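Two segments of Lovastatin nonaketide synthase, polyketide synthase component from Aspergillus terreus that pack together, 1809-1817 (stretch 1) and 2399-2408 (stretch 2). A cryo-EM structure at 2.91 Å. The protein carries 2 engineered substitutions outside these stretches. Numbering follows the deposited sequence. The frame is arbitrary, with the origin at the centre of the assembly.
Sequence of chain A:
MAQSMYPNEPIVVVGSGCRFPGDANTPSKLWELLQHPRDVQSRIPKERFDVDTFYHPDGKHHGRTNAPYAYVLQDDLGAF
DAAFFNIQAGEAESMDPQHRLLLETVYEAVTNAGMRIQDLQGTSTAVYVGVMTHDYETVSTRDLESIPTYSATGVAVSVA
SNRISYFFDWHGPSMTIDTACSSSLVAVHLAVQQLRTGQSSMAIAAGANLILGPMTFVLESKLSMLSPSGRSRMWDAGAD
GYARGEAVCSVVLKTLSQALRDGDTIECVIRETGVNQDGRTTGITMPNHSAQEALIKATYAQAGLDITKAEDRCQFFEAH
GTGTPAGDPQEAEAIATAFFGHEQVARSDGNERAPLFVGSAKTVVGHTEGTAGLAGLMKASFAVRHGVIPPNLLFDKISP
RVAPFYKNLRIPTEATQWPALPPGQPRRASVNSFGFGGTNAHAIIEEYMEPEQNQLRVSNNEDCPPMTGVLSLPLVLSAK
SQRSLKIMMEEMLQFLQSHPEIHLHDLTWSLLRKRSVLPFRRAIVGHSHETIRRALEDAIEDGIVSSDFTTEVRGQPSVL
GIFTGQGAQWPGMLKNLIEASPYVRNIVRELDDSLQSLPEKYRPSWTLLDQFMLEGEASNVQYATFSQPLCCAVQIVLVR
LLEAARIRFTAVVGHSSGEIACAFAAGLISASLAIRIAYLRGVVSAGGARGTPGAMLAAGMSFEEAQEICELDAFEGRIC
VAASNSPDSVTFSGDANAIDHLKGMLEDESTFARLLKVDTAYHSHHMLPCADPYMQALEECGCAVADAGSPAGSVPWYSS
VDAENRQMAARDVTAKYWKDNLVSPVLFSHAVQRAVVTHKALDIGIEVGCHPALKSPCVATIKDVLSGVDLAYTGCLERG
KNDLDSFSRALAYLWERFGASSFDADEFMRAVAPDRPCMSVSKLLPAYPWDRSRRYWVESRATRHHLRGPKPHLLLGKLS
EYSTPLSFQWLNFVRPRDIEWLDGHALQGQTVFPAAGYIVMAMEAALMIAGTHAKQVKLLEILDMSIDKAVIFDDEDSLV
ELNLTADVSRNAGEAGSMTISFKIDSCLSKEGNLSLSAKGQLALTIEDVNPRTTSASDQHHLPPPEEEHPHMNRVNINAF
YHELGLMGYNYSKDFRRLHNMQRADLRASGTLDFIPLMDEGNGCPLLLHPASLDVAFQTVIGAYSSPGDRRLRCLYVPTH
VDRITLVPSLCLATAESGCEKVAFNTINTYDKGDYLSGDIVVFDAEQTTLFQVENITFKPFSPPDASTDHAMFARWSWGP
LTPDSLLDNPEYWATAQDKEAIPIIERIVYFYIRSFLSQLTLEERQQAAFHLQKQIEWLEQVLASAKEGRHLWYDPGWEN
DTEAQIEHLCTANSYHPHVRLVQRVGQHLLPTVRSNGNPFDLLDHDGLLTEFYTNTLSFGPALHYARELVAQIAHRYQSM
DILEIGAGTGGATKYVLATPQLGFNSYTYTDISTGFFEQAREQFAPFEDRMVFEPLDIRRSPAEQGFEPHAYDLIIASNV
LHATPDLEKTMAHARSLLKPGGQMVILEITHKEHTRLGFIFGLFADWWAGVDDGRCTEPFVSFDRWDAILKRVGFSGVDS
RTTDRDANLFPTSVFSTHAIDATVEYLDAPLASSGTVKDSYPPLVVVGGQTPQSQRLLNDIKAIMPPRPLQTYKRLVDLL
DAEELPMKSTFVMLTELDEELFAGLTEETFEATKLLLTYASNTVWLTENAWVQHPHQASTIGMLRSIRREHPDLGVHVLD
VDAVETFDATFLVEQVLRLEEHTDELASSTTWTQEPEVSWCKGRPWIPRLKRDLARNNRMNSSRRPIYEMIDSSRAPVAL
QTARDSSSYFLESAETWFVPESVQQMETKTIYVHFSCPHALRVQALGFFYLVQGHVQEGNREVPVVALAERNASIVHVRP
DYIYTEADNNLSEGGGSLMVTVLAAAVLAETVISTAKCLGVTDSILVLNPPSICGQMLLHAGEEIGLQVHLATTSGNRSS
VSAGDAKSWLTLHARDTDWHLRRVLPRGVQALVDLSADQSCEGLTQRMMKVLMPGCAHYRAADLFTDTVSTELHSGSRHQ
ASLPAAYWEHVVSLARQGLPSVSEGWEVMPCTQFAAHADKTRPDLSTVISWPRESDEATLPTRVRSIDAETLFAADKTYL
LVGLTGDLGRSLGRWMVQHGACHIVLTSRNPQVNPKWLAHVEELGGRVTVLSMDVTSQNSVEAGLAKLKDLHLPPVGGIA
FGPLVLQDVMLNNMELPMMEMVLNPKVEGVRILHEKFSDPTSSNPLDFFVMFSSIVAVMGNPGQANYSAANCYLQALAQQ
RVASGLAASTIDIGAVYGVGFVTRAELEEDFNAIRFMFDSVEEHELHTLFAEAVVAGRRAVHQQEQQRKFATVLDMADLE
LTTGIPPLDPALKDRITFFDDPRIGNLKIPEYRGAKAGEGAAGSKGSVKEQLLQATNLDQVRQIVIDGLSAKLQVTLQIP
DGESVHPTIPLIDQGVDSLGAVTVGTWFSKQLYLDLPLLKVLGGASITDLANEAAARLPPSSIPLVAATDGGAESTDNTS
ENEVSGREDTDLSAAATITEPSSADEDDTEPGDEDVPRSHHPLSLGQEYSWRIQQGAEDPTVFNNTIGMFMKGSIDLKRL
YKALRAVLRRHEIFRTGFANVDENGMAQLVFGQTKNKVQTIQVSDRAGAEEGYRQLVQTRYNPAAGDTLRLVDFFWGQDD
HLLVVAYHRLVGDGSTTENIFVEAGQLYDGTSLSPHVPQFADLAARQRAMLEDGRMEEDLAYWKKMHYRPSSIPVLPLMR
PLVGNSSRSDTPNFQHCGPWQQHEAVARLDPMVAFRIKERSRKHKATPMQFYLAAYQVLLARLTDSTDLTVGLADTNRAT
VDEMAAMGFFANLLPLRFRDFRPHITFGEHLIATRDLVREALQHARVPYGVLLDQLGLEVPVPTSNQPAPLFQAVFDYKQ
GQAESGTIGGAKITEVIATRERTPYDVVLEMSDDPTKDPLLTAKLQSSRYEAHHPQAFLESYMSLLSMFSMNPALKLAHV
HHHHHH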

# COMPACT_ATOMS: atom_id res chain seq x y z
N ARG A 1809 44.28 -49.61 4.88
CA ARG A 1809 44.21 -48.19 5.17
C ARG A 1809 42.79 -47.71 4.97
O ARG A 1809 42.12 -48.11 4.02
N LEU A 1810 42.32 -46.86 5.88
CA LEU A 1810 40.94 -46.40 5.85
C LEU A 1810 40.82 -45.24 4.86
O LEU A 1810 41.39 -44.17 5.09
N LYS A 1811 40.09 -45.47 3.78
CA LYS A 1811 39.90 -44.46 2.75
C LYS A 1811 38.42 -44.21 2.54
O LYS A 1811 37.63 -45.15 2.40
N ARG A 1812 38.04 -42.93 2.53
CA ARG A 1812 36.63 -42.57 2.40
C ARG A 1812 36.02 -43.25 1.19
O ARG A 1812 36.42 -42.99 0.05
N ASP A 1813 35.06 -44.14 1.44
CA ASP A 1813 34.38 -44.86 0.36
C ASP A 1813 33.45 -43.87 -0.33
O ASP A 1813 32.26 -43.76 -0.03
N LEU A 1814 34.01 -43.14 -1.30
CA LEU A 1814 33.29 -42.05 -1.93
C LEU A 1814 31.99 -42.51 -2.57
O LEU A 1814 31.07 -41.70 -2.72
N ALA A 1815 31.88 -43.79 -2.93
CA ALA A 1815 30.62 -44.28 -3.48
C ALA A 1815 29.49 -44.17 -2.46
O ALA A 1815 28.49 -43.49 -2.70
N ARG A 1816 29.66 -44.81 -1.30
CA ARG A 1816 28.60 -44.78 -0.30
C ARG A 1816 28.53 -43.43 0.41
O ARG A 1816 27.45 -43.03 0.85
N ASN A 1817 29.65 -42.72 0.53
CA ASN A 1817 29.58 -41.35 1.03
C ASN A 1817 28.72 -40.49 0.12
O ASN A 1817 27.88 -39.72 0.60
N LEU A 2399 32.80 -55.53 2.75
CA LEU A 2399 31.94 -56.07 3.80
C LEU A 2399 31.98 -55.19 5.05
O LEU A 2399 30.93 -54.88 5.62
N GLU A 2400 33.17 -54.79 5.47
CA GLU A 2400 33.33 -53.98 6.68
C GLU A 2400 33.19 -52.52 6.30
O GLU A 2400 34.09 -51.94 5.68
N LEU A 2401 32.06 -51.92 6.66
CA LEU A 2401 31.83 -50.50 6.43
C LEU A 2401 32.42 -49.74 7.61
O LEU A 2401 31.80 -49.63 8.67
N THR A 2402 33.63 -49.23 7.43
CA THR A 2402 34.26 -48.42 8.47
C THR A 2402 33.55 -47.07 8.55
O THR A 2402 33.31 -46.42 7.53
N THR A 2403 33.22 -46.66 9.77
CA THR A 2403 32.42 -45.46 9.97
C THR A 2403 32.78 -44.83 11.30
O THR A 2403 33.31 -45.48 12.20
N GLY A 2404 32.50 -43.53 11.41
CA GLY A 2404 32.67 -42.82 12.66
C GLY A 2404 34.02 -42.18 12.86
O GLY A 2404 34.30 -41.70 13.96
N ILE A 2405 34.88 -42.17 11.85
CA ILE A 2405 36.18 -41.52 11.93
C ILE A 2405 36.05 -40.13 11.30
O ILE A 2405 35.77 -40.04 10.10
N PRO A 2406 36.25 -39.06 12.05
CA PRO A 2406 36.10 -37.72 11.48
C PRO A 2406 37.33 -37.34 10.68
O PRO A 2406 38.38 -38.00 10.79
N PRO A 2407 37.25 -36.30 9.86
CA PRO A 2407 38.47 -35.77 9.24
C PRO A 2407 39.51 -35.44 10.29
O PRO A 2407 39.30 -34.54 11.12
N LEU A 2408 40.62 -36.16 10.29
CA LEU A 2408 41.60 -36.07 11.36
C LEU A 2408 42.41 -34.79 11.19
O LEU A 2408 43.22 -34.68 10.26

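A recurring principle of protein packing is that an arginine side chain can serve a distant piece of backbone, supplying donors to main-chain carbonyl oxygens far away in sequence. The two segments of lovastatin nonaketide synthase considered here, at least 584 residues apart in sequence wherever they touch, illustrate it and also show its limits. They bury 365 Å² between them, and no side chain of stretch 2 bonds across the gap: the polar link is made by arginine to main chain.

The apolar part is compact. Leu 1810, in a strand, points toward stretch 2 in the m, t rotamer, and Ile 2405 answers from its loop, also toward its partner and also m, t. Their tips meet closely, with Leu 1810 CD1 3.1 Å from Ile 2405 CD1, a tight approach for two methyl groups. Thr 2402, chi1 m, also points in and offers its methyl, so that Leu 1810 CD1 lies 4.1 Å from Thr 2402 CG2.

Beside this patch, Arg 1812 begins by pointing away from stretch 2, but its chain folds back (chi1 and chi2 both m, chi3 t) and brings the guanidinium to the loop. Both terminal nitrogens donate to one acceptor: Arg 1812 NH1 to Ile 2405 O at 2.7 Å and Arg 1812 NH2 to the same Ile 2405 O at 2.8 Å. The carbonyl sits at the guanidinium edge, near its plane, where the N-H bonds can converge on it; the position of NH1 is less sure because it crowds an atom elsewhere in the model. Proximity alone does not make a bond, however. Arg 1812 NH2 is 3.2 Å from Pro 2407 N, yet a proline nitrogen within the chain has no hydrogen to give, and its lone pair, delocalised into the peptide bond, makes it a poor acceptor; the two are close without a hydrogen bond.

Arg 1816 follows a different logic. It points toward stretch 2 from the helix, with chi1 p and chi2 t, and its NE is engaged within its own stretch, in a salt bridge in which Arg 1816 NE lies a very short 2.4 Å from Asp 1813 OD2. Asp 1813, chi1 t, also caps the helix, its OD1 accepting a weak bond from Ala 1815 N at 3.5 Å. Arg 1816 NH1 and NH2 are hydrogen-bonded elsewhere in the structure. Toward stretch 2 no hydrogen bond is found, and the guanidinium packs: Leu 2401 CA lies over one face, 3.8 Å from Arg 1816 NH1, while Thr 2402 O approaches the edge, 3.6 Å from that same NH1.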

# COMPACT_ATOMS: atom_id res chain seq x y z
CB ARG A 1809 45.18 -47.39 4.28
CG ARG A 1809 46.62 -47.86 4.39
CD ARG A 1809 47.56 -46.72 4.67
NE ARG A 1809 48.95 -47.17 4.71
CZ ARG A 1809 49.49 -47.82 5.73
NH1 ARG A 1809 48.78 -48.13 6.81
NH2 ARG A 1809 50.76 -48.19 5.67
CB LEU A 1810 40.50 -45.97 7.24
CG LEU A 1810 40.89 -46.94 8.35
CD1 LEU A 1810 40.35 -46.48 9.69
CD2 LEU A 1810 40.41 -48.34 8.03
CB LYS A 1811 40.56 -44.89 1.43
CG LYS A 1811 42.05 -45.14 1.56
CD LYS A 1811 42.85 -44.53 0.42
CE LYS A 1811 42.80 -45.38 -0.83
NZ LYS A 1811 43.86 -44.98 -1.80
CB ARG A 1812 36.49 -41.05 2.28
CG ARG A 1812 37.14 -40.25 3.40
CD ARG A 1812 36.51 -40.56 4.74
NE ARG A 1812 37.01 -39.67 5.79
CZ ARG A 1812 36.71 -39.79 7.07
NH1 ARG A 1812 35.91 -40.74 7.51
NH2 ARG A 1812 37.23 -38.92 7.94
CB ASP A 1813 33.64 -46.07 0.89
CG ASP A 1813 33.04 -46.92 -0.21
OD1 ASP A 1813 33.24 -46.59 -1.39
OD2 ASP A 1813 32.36 -47.92 0.11
CB LEU A 1814 34.17 -41.37 -2.98
CG LEU A 1814 35.46 -40.75 -2.44
CD1 LEU A 1814 36.25 -40.10 -3.56
CD2 LEU A 1814 35.16 -39.74 -1.34
CB ALA A 1815 30.78 -45.73 -3.94
CB ARG A 1816 28.78 -45.91 0.71
CG ARG A 1816 30.10 -45.90 1.45
CD ARG A 1816 30.14 -47.03 2.45
NE ARG A 1816 31.25 -47.95 2.25
CZ ARG A 1816 32.26 -48.12 3.09
NH1 ARG A 1816 32.36 -47.42 4.22
NH2 ARG A 1816 33.21 -49.01 2.80
CB ASN A 1817 30.99 -40.76 1.14
CG ASN A 1817 31.79 -41.35 2.28
OD1 ASN A 1817 32.53 -42.31 2.10
ND2 ASN A 1817 31.63 -40.77 3.46
CB LEU A 2399 32.37 -57.49 4.15
CG LEU A 2399 32.49 -58.47 2.98
CD1 LEU A 2399 32.75 -59.87 3.51
CD2 LEU A 2399 31.23 -58.45 2.13
CB GLU A 2400 34.68 -54.25 7.34
CG GLU A 2400 34.94 -55.71 7.66
CD GLU A 2400 36.12 -55.90 8.59
OE1 GLU A 2400 36.62 -54.89 9.14
OE2 GLU A 2400 36.56 -57.05 8.78
CB LEU A 2401 30.35 -50.21 6.26
CG LEU A 2401 29.73 -50.67 4.93
CD1 LEU A 2401 29.72 -52.19 4.82
CD2 LEU A 2401 28.33 -50.12 4.79
CB THR A 2402 35.74 -48.23 8.16
OG1 THR A 2402 36.38 -49.50 8.05
CG2 THR A 2402 36.42 -47.42 9.26
CB THR A 2403 30.92 -45.79 9.91
OG1 THR A 2403 30.64 -46.56 8.74
CG2 THR A 2403 30.10 -44.52 9.88
CB ILE A 2405 37.27 -42.33 11.23
CG1 ILE A 2405 37.36 -43.73 11.85
CG2 ILE A 2405 38.61 -41.62 11.34
CD1 ILE A 2405 38.30 -44.65 11.15
CB PRO A 2406 35.94 -36.83 12.72
CG PRO A 2406 36.79 -37.51 13.73
CD PRO A 2406 36.69 -38.99 13.46
CB PRO A 2407 37.98 -34.53 8.49
CG PRO A 2407 36.53 -34.78 8.24
CD PRO A 2407 36.05 -35.56 9.43
CB LEU A 2408 42.50 -37.30 11.35
CG LEU A 2408 41.75 -38.63 11.40
CD1 LEU A 2408 42.71 -39.79 11.27
CD2 LEU A 2408 40.94 -38.75 12.68